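PDB 5NO8: Baccell_00875 from Bacteroides cellulosilyticus DSM 14838, which probably acts as a polysaccharide lyase that removes the L-rhamnose capping glucuronic acid in complex arabinogalactan proteins. Local coordinates for residues T146-N151 and V176-M181; T165-G170 and Q213-I218. All coordinates share one frame; numbering follows the deposited sequence.

In the fold
The chain leaves strand 137-145, which belongs to a mixed sheet, and enters the loop that holds 146-151. After helix 155-161 it runs through strand 163-168, the outermost strand at one end of an antiparallel sheet, and returns in the neighbouring strand 175-180. There interaction 1 closes a loop with 24 residues between its segments. Strand 217-221 comes later and rejoins the mixed sheet; interaction 2 closes in the loop before it and at its first residues. The two loops cross, because their segments alternate along the chain. Both contacts tie the antiparallel sheet to the mixed sheet or its connections. They touch directly: Asp150 OD2 makes a 2.8 Å salt bridge with Arg215 NH1, and Val176 and Phe148 pack on Thr165.

Interaction 1 of 2, residues T146-N151 and V176-M181; sequences TPFNDN and VNAIRM
Apolar packing carries one end of this contact, where the loop after strand 137-145 lies over strand 175-180 of the antiparallel sheet. Phe148 and Val176 meet tip to tip. Val176 CG1 sits over one ring face in a CH-pi contact, 4.1 Å from the Phe148 ring centroid and offset toward the rim. Phe148 CG lies anti to the carbonyl carbon (chi1 -69°), which sets the ring against Val176 and Ala178. Ala178 CB approaches obliquely, 4.3 Å from Phe148 CD1. An alanine in place of Phe148 would remove this ring and would probably loosen the packing against Val176 and Ala178.

Van der Waals contact with polar atoms marks the other end. The Met181 side chain is extended beyond CG and crosses Asp150 at about a right angle. Its CE lies 3.5 Å from Asn151 O and 3.7 Å from Asp150 OD1.

Within the loop, Asn151 ND2 donates to Asn149 OD1 at 3.0 Å, in the carbonyl plane. Asn151 OD1 accepts from Arg162. Asp150 OD2 pairs with Arg215 and also takes Thr165 N. Asn151 O is buried without a polar partner. The 176-181 side thus offers only carbon, and the loop answers with the Phe148 ring and two oxygens.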
ATOM      1  N   THR A 146      -7.721 -13.858 -11.638  1.00 13.56           N
ATOM      2  CA  THR A 146      -6.295 -14.176 -11.562  1.00 13.63           C
ATOM      3  C   THR A 146      -5.981 -14.262 -10.068  1.00 14.52           C
ATOM      4  O   THR A 146      -5.458 -13.303  -9.472  1.00 15.20           O
ATOM      5  CB  THR A 146      -5.409 -13.137 -12.284  1.00 14.76           C
ATOM      6  OG1 THR A 146      -5.625 -11.849 -11.700  1.00 15.29           O
ATOM      7  CG2 THR A 146      -5.684 -13.108 -13.784  1.00 15.63           C
ATOM      8  N   PRO A 147      -6.347 -15.388  -9.437  1.00 14.56           N
ATOM      9  CA  PRO A 147      -6.318 -15.477  -7.969  1.00 15.42           C
ATOM     10  C   PRO A 147      -4.914 -15.719  -7.434  1.00 16.03           C
ATOM     11  O   PRO A 147      -4.638 -16.762  -6.869  1.00 17.44           O
ATOM     12  CB  PRO A 147      -7.277 -16.623  -7.666  1.00 16.04           C
ATOM     13  CG  PRO A 147      -7.191 -17.489  -8.875  1.00 15.70           C
ATOM     14  CD  PRO A 147      -7.003 -16.557 -10.036  1.00 15.64           C
ATOM     15  N   PHE A 148      -4.052 -14.721  -7.604  1.00 15.85           N
ATOM     16  CA  PHE A 148      -2.667 -14.768  -7.086  1.00 16.15           C
ATOM     17  C   PHE A 148      -2.707 -15.009  -5.575  1.00 15.67           C
ATOM     18  O   PHE A 148      -3.590 -14.482  -4.864  1.00 15.99           O
ATOM     19  CB  PHE A 148      -1.899 -13.476  -7.385  1.00 15.31           C
ATOM     20  CG  PHE A 148      -1.579 -13.263  -8.833  1.00 15.55           C
ATOM     21  CD1 PHE A 148      -0.461 -13.853  -9.408  1.00 15.86           C
ATOM     22  CD2 PHE A 148      -2.380 -12.434  -9.616  1.00 15.04           C
ATOM     23  CE1 PHE A 148      -0.150 -13.649 -10.753  1.00 16.47           C
ATOM     24  CE2 PHE A 148      -2.090 -12.241 -10.956  1.00 15.30           C
ATOM     25  CZ  PHE A 148      -0.983 -12.847 -11.523  1.00 16.06           C
ATOM     26  N   ASN A 149      -1.731 -15.788  -5.091  1.00 17.27           N
ATOM     27  CA  ASN A 149      -1.714 -16.292  -3.708  1.00 17.62           C
ATOM     28  C   ASN A 149      -1.119 -15.251  -2.759  1.00 17.49           C
ATOM     29  O   ASN A 149      -0.005 -15.411  -2.255  1.00 17.50           O
ATOM     30  CB  ASN A 149      -0.942 -17.631  -3.684  1.00 17.40           C
ATOM     31  CG  ASN A 149      -1.299 -18.515  -2.508  1.00 17.74           C
ATOM     32  OD1 ASN A 149      -2.234 -18.254  -1.770  1.00 17.67           O
ATOM     33  ND2 ASN A 149      -0.529 -19.601  -2.344  1.00 19.17           N
ATOM     34  N   ASP A 150      -1.854 -14.153  -2.592  1.00 18.55           N
ATOM     35  CA  ASP A 150      -1.419 -12.981  -1.842  1.00 18.27           C
ATOM     36  C   ASP A 150      -2.275 -12.940  -0.586  1.00 17.84           C
ATOM     37  O   ASP A 150      -3.413 -12.431  -0.564  1.00 16.34           O
ATOM     38  CB  ASP A 150      -1.579 -11.702  -2.678  1.00 18.55           C
ATOM     39  CG  ASP A 150      -0.930 -10.476  -2.030  1.00 19.09           C
ATOM     40  OD1 ASP A 150      -0.797 -10.420  -0.769  1.00 18.97           O
ATOM     41  OD2 ASP A 150      -0.528  -9.552  -2.793  1.00 18.42           O
ATOM     42  N   ASN A 151      -1.744 -13.541   0.469  1.00 16.51           N
ATOM     43  CA  ASN A 151      -2.437 -13.608   1.743  1.00 16.77           C
ATOM     44  C   ASN A 151      -1.420 -13.947   2.847  1.00 16.39           C
ATOM     45  O   ASN A 151      -0.267 -14.239   2.547  1.00 16.64           O
ATOM     46  CB  ASN A 151      -3.603 -14.609   1.678  1.00 17.07           C
ATOM     47  CG  ASN A 151      -3.197 -15.924   1.064  1.00 18.81           C
ATOM     48  OD1 ASN A 151      -2.480 -16.686   1.701  1.00 19.30           O
ATOM     49  ND2 ASN A 151      -3.637 -16.186  -0.195  1.00 16.81           N
ATOM     50  N   VAL A 176       1.512  -7.819 -14.013  1.00 12.82           N
ATOM     51  CA  VAL A 176       1.566  -8.183 -12.614  1.00 13.81           C
ATOM     52  C   VAL A 176       2.972  -8.726 -12.317  1.00 14.59           C
ATOM     53  O   VAL A 176       3.490  -9.591 -13.034  1.00 14.67           O
ATOM     54  CB  VAL A 176       0.509  -9.226 -12.199  1.00 13.66           C
ATOM     55  CG1 VAL A 176       0.609  -9.480 -10.713  1.00 13.62           C
ATOM     56  CG2 VAL A 176      -0.918  -8.791 -12.547  1.00 14.51           C
ATOM     57  N   ASN A 177       3.603  -8.165 -11.290  1.00 14.72           N
ATOM     58  CA  ASN A 177       4.876  -8.651 -10.807  1.00 14.77           C
ATOM     59  C   ASN A 177       4.622  -9.246  -9.437  1.00 15.15           C
ATOM     60  O   ASN A 177       4.335  -8.520  -8.502  1.00 14.21           O
ATOM     61  CB  ASN A 177       5.869  -7.508 -10.744  1.00 15.76           C
ATOM     62  CG  ASN A 177       7.250  -7.956 -10.324  1.00 16.73           C
ATOM     63  OD1 ASN A 177       7.569  -9.157 -10.381  1.00 18.51           O
ATOM     64  ND2 ASN A 177       8.067  -7.014  -9.873  1.00 16.88           N
ATOM     65  N   ALA A 178       4.664 -10.582  -9.335  1.00 14.91           N
ATOM     66  CA  ALA A 178       4.408 -11.275  -8.107  1.00 14.51           C
ATOM     67  C   ALA A 178       5.715 -11.691  -7.456  1.00 14.90           C
ATOM     68  O   ALA A 178       6.426 -12.548  -7.955  1.00 14.95           O
ATOM     69  CB  ALA A 178       3.515 -12.461  -8.368  1.00 15.43           C
ATOM     70  N   ILE A 179       6.038 -11.026  -6.348  1.00 15.58           N
ATOM     71  CA  ILE A 179       7.307 -11.217  -5.654  1.00 16.36           C
ATOM     72  C   ILE A 179       7.077 -12.083  -4.431  1.00 15.48           C
ATOM     73  O   ILE A 179       6.297 -11.740  -3.557  1.00 16.30           O
ATOM     74  CB  ILE A 179       7.918  -9.860  -5.258  1.00 17.01           C
ATOM     75  CG1 ILE A 179       8.188  -8.993  -6.493  1.00 18.17           C
ATOM     76  CG2 ILE A 179       9.183 -10.048  -4.441  1.00 17.08           C
ATOM     77  CD1 ILE A 179       9.162  -9.560  -7.495  1.00 19.52           C
ATOM     78  N   ARG A 180       7.719 -13.239  -4.383  1.00 16.56           N
ATOM     79  CA  ARG A 180       7.637 -14.094  -3.210  1.00 16.99           C
ATOM     80  C   ARG A 180       8.006 -13.281  -1.981  1.00 17.55           C
ATOM     81  O   ARG A 180       8.969 -12.509  -2.008  1.00 18.99           O
ATOM     82  CB  ARG A 180       8.573 -15.300  -3.343  1.00 17.81           C
ATOM     83  CG  ARG A 180       8.323 -16.401  -2.317  1.00 17.86           C
ATOM     84  CD  ARG A 180       9.510 -17.353  -2.317  1.00 18.37           C
ATOM     85  NE  ARG A 180       9.824 -17.841  -3.659  1.00 18.48           N
ATOM     86  CZ  ARG A 180       9.466 -19.010  -4.189  1.00 18.52           C
ATOM     87  NH1 ARG A 180       8.783 -19.914  -3.506  1.00 19.87           N
ATOM     88  NH2 ARG A 180       9.812 -19.277  -5.434  1.00 19.15           N
ATOM     89  N   MET A 181       7.227 -13.416  -0.921  1.00 17.54           N
ATOM     90  CA  MET A 181       7.307 -12.457   0.192  1.00 18.88           C
ATOM     91  C   MET A 181       8.672 -12.469   0.901  1.00 19.68           C
ATOM     92  O   MET A 181       9.156 -11.417   1.350  1.00 20.52           O
ATOM     93  CB  MET A 181       6.149 -12.624   1.172  1.00 18.53           C
ATOM     94  CG  MET A 181       4.770 -12.389   0.551  1.00 18.08           C
ATOM     95  SD  MET A 181       3.484 -12.423   1.781  1.00 19.37           S
ATOM     96  CE  MET A 181       2.012 -12.168   0.785  1.00 19.86           C
TER

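Interaction 2 of 2, residues T165-G170 and Q213-I218; sequences THIWKG and QTRGII
Strand 163-168, an edge strand of the antiparallel sheet, meets the loop 213-216 and the start of strand 217-221, which belongs to the mixed sheet. An ST turn leads into that strand: Thr214 OG1 accepts from Gly216 N.

Thr165 comes first. Its carbonyl takes the one direct hydrogen bond between the two segments, Arg215 NH1 to Thr165 O at 2.6 Å. The donor lies in the carbonyl plane on a lone pair, with an N-H...O angle of 155°. Arg215 reaches there with CG anti to the backbone N (chi1 -163°) and a chain extended from CG to NE. The same NH1 forms a salt bridge with Asp150, and NH2 pairs with Asp608. The two carboxylates would offset its buried charge, and with the carbonyl and a water they probably fix the rotation of the guanidinium. The methyl of Thr165 takes the apolar part: CG2 meets Ile218 CD1 tip to tip at 4.0 Å.

His166 points away from 213-218. Its NE2 is hydrogen-bonded to Ala577 O.

Ile167 points toward 213-218. Its CD1 meets Ile218 CD1 and CG2, each at 4.0 Å, and lies obliquely to the guanidinium. Tyr200 of strand 199-203 also touches Ile167 and Arg215. The water completes the polar link in this buried contact. It accepts from Ile167 N and from Arg215 NH2, each 3.0 Å from its oxygen, and donates to Thr165 O at 3.2 Å.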
ATOM      1  N   THR A 165       1.665  -9.203  -4.702  1.00 14.39           N
ATOM      2  CA  THR A 165       1.227  -9.116  -6.083  1.00 14.99           C
ATOM      3  C   THR A 165       1.133  -7.649  -6.511  1.00 13.97           C
ATOM      4  O   THR A 165       0.265  -6.932  -6.060  1.00 14.83           O
ATOM      5  CB  THR A 165      -0.104  -9.871  -6.195  1.00 15.88           C
ATOM      6  OG1 THR A 165       0.111 -11.215  -5.706  1.00 19.01           O
ATOM      7  CG2 THR A 165      -0.538  -9.964  -7.590  1.00 16.38           C
ATOM      8  N   HIS A 166       2.048  -7.221  -7.356  1.00 13.72           N
ATOM      9  CA  HIS A 166       2.142  -5.817  -7.767  1.00 13.14           C
ATOM     10  C   HIS A 166       1.426  -5.701  -9.092  1.00 12.88           C
ATOM     11  O   HIS A 166       1.957  -6.107 -10.133  1.00 13.22           O
ATOM     12  CB  HIS A 166       3.594  -5.426  -7.854  1.00 13.14           C
ATOM     13  CG  HIS A 166       4.281  -5.523  -6.528  1.00 13.55           C
ATOM     14  ND1 HIS A 166       3.865  -4.792  -5.435  1.00 14.35           N
ATOM     15  CD2 HIS A 166       5.284  -6.334  -6.090  1.00 13.15           C
ATOM     16  CE1 HIS A 166       4.604  -5.132  -4.385  1.00 14.34           C
ATOM     17  NE2 HIS A 166       5.485  -6.046  -4.759  1.00 12.77           N
ATOM     18  N   ILE A 167       0.229  -5.129  -9.030  1.00 12.44           N
ATOM     19  CA  ILE A 167      -0.655  -5.035 -10.193  1.00 12.74           C
ATOM     20  C   ILE A 167      -0.497  -3.654 -10.811  1.00 12.50           C
ATOM     21  O   ILE A 167      -0.558  -2.666 -10.086  1.00 13.55           O
ATOM     22  CB  ILE A 167      -2.116  -5.224  -9.782  1.00 12.63           C
ATOM     23  CG1 ILE A 167      -2.290  -6.548  -9.031  1.00 13.69           C
ATOM     24  CG2 ILE A 167      -3.029  -5.185 -11.014  1.00 12.56           C
ATOM     25  CD1 ILE A 167      -3.607  -6.620  -8.303  1.00 14.23           C
ATOM     26  N   TRP A 168      -0.277  -3.599 -12.119  1.00 11.69           N
ATOM     27  CA  TRP A 168      -0.292  -2.332 -12.844  1.00 11.43           C
ATOM     28  C   TRP A 168      -1.353  -2.362 -13.910  1.00 11.98           C
ATOM     29  O   TRP A 168      -1.243  -3.135 -14.895  1.00 12.19           O
ATOM     30  CB  TRP A 168       1.053  -1.954 -13.436  1.00 11.51           C
ATOM     31  CG  TRP A 168       1.013  -0.632 -14.133  1.00 11.03           C
ATOM     32  CD1 TRP A 168       1.514  -0.349 -15.371  1.00 11.01           C
ATOM     33  CD2 TRP A 168       0.395   0.582 -13.661  1.00 11.45           C
ATOM     34  NE1 TRP A 168       1.245   0.949 -15.693  1.00 11.17           N
ATOM     35  CE2 TRP A 168       0.588   1.554 -14.664  1.00 11.05           C
ATOM     36  CE3 TRP A 168      -0.261   0.952 -12.475  1.00 11.23           C
ATOM     37  CZ2 TRP A 168       0.129   2.876 -14.540  1.00 11.41           C
ATOM     38  CZ3 TRP A 168      -0.748   2.257 -12.367  1.00 11.32           C
ATOM     39  CH2 TRP A 168      -0.528   3.203 -13.403  1.00 11.52           C
ATOM     40  N   LYS A 169      -2.351  -1.495 -13.725  1.00 12.23           N
ATOM     41  CA  LYS A 169      -3.454  -1.335 -14.666  1.00 12.93           C
ATOM     42  C   LYS A 169      -3.056  -0.475 -15.872  1.00 12.84           C
ATOM     43  O   LYS A 169      -3.731   0.488 -16.230  1.00 14.22           O
ATOM     44  CB  LYS A 169      -4.698  -0.761 -13.943  1.00 13.97           C
ATOM     45  CG  LYS A 169      -4.506   0.628 -13.351  1.00 15.07           C
ATOM     46  CD  LYS A 169      -5.755   1.137 -12.626  1.00 16.59           C
ATOM     47  CE  LYS A 169      -5.526   2.591 -12.221  1.00 17.63           C
ATOM     48  NZ  LYS A 169      -6.666   3.176 -11.497  1.00 18.43           N
ATOM     49  N   GLY A 170      -1.981  -0.856 -16.536  1.00 12.43           N
ATOM     50  CA  GLY A 170      -1.367  -0.018 -17.567  1.00 12.60           C
ATOM     51  C   GLY A 170      -1.865  -0.216 -18.976  1.00 11.76           C
ATOM     52  O   GLY A 170      -1.102   0.002 -19.932  1.00 11.78           O
ATOM     53  N   GLN A 213      -6.327 -10.782   6.879  1.00 18.93           N
ATOM     54  CA  GLN A 213      -5.282 -11.770   6.647  1.00 19.91           C
ATOM     55  C   GLN A 213      -5.215 -12.296   5.212  1.00 19.25           C
ATOM     56  O   GLN A 213      -4.447 -13.213   4.915  1.00 17.91           O
ATOM     57  CB  GLN A 213      -5.471 -12.972   7.588  1.00 21.52           C
ATOM     58  CG  GLN A 213      -5.820 -12.659   9.033  1.00 23.21           C
ATOM     59  CD  GLN A 213      -4.810 -11.752   9.705  1.00 24.19           C
ATOM     60  OE1 GLN A 213      -3.646 -11.678   9.306  1.00 25.86           O
ATOM     61  NE2 GLN A 213      -5.254 -11.070  10.748  1.00 25.73           N
ATOM     62  N   THR A 214      -6.018 -11.710   4.321  1.00 17.10           N
ATOM     63  CA  THR A 214      -5.984 -12.077   2.930  1.00 16.67           C
ATOM     64  C   THR A 214      -6.268 -10.877   2.071  1.00 15.80           C
ATOM     65  O   THR A 214      -7.086 -10.074   2.448  1.00 15.63           O
ATOM     66  CB  THR A 214      -7.032 -13.145   2.608  1.00 16.46           C
ATOM     67  OG1 THR A 214      -6.956 -13.451   1.218  1.00 17.37           O
ATOM     68  CG2 THR A 214      -8.464 -12.706   2.939  1.00 16.36           C
ATOM     69  N   ARG A 215      -5.628 -10.813   0.910  1.00 15.63           N
ATOM     70  CA  ARG A 215      -5.892  -9.751  -0.028  1.00 16.09           C
ATOM     71  C   ARG A 215      -7.185 -10.013  -0.779  1.00 16.85           C
ATOM     72  O   ARG A 215      -7.736  -9.115  -1.416  1.00 16.60           O
ATOM     73  CB  ARG A 215      -4.739  -9.587  -0.978  1.00 16.64           C
ATOM     74  CG  ARG A 215      -4.761  -8.265  -1.718  1.00 16.86           C
ATOM     75  CD  ARG A 215      -3.412  -7.934  -2.241  1.00 16.97           C
ATOM     76  NE  ARG A 215      -3.447  -6.747  -3.079  1.00 16.58           N
ATOM     77  CZ  ARG A 215      -2.468  -6.405  -3.897  1.00 17.45           C
ATOM     78  NH1 ARG A 215      -1.352  -7.158  -3.991  1.00 17.36           N
ATOM     79  NH2 ARG A 215      -2.600  -5.307  -4.636  1.00 17.40           N
ATOM     80  N   GLY A 216      -7.686 -11.243  -0.705  1.00 15.87           N
ATOM     81  CA  GLY A 216      -8.858 -11.632  -1.432  1.00 15.49           C
ATOM     82  C   GLY A 216      -8.505 -12.175  -2.810  1.00 15.44           C
ATOM     83  O   GLY A 216      -7.378 -12.611  -3.062  1.00 16.73           O
ATOM     84  N   ILE A 217      -9.508 -12.203  -3.672  1.00 14.94           N
ATOM     85  CA  ILE A 217      -9.406 -12.778  -5.008  1.00 14.56           C
ATOM     86  C   ILE A 217      -9.354 -11.653  -6.027  1.00 13.90           C
ATOM     87  O   ILE A 217     -10.296 -10.914  -6.141  1.00 13.87           O
ATOM     88  CB  ILE A 217     -10.593 -13.690  -5.337  1.00 15.64           C
ATOM     89  CG1 ILE A 217     -10.705 -14.844  -4.320  1.00 16.07           C
ATOM     90  CG2 ILE A 217     -10.497 -14.237  -6.766  1.00 15.94           C
ATOM     91  CD1 ILE A 217      -9.494 -15.729  -4.203  1.00 16.71           C
ATOM     92  N   ILE A 218      -8.267 -11.585  -6.769  1.00 13.24           N
ATOM     93  CA  ILE A 218      -8.045 -10.527  -7.779  1.00 13.60           C
ATOM     94  C   ILE A 218      -8.730 -10.906  -9.095  1.00 14.17           C
ATOM     95  O   ILE A 218      -8.619 -12.044  -9.541  1.00 14.72           O
ATOM     96  CB  ILE A 218      -6.538 -10.316  -8.006  1.00 14.45           C
ATOM     97  CG1 ILE A 218      -5.888  -9.765  -6.716  1.00 15.56           C
ATOM     98  CG2 ILE A 218      -6.272  -9.416  -9.209  1.00 14.29           C
ATOM     99  CD1 ILE A 218      -4.428 -10.086  -6.562  1.00 17.24           C
TER
HETATM  100  O   HOH W   1      -0.669  -3.853  -6.461  1.00 13.13           O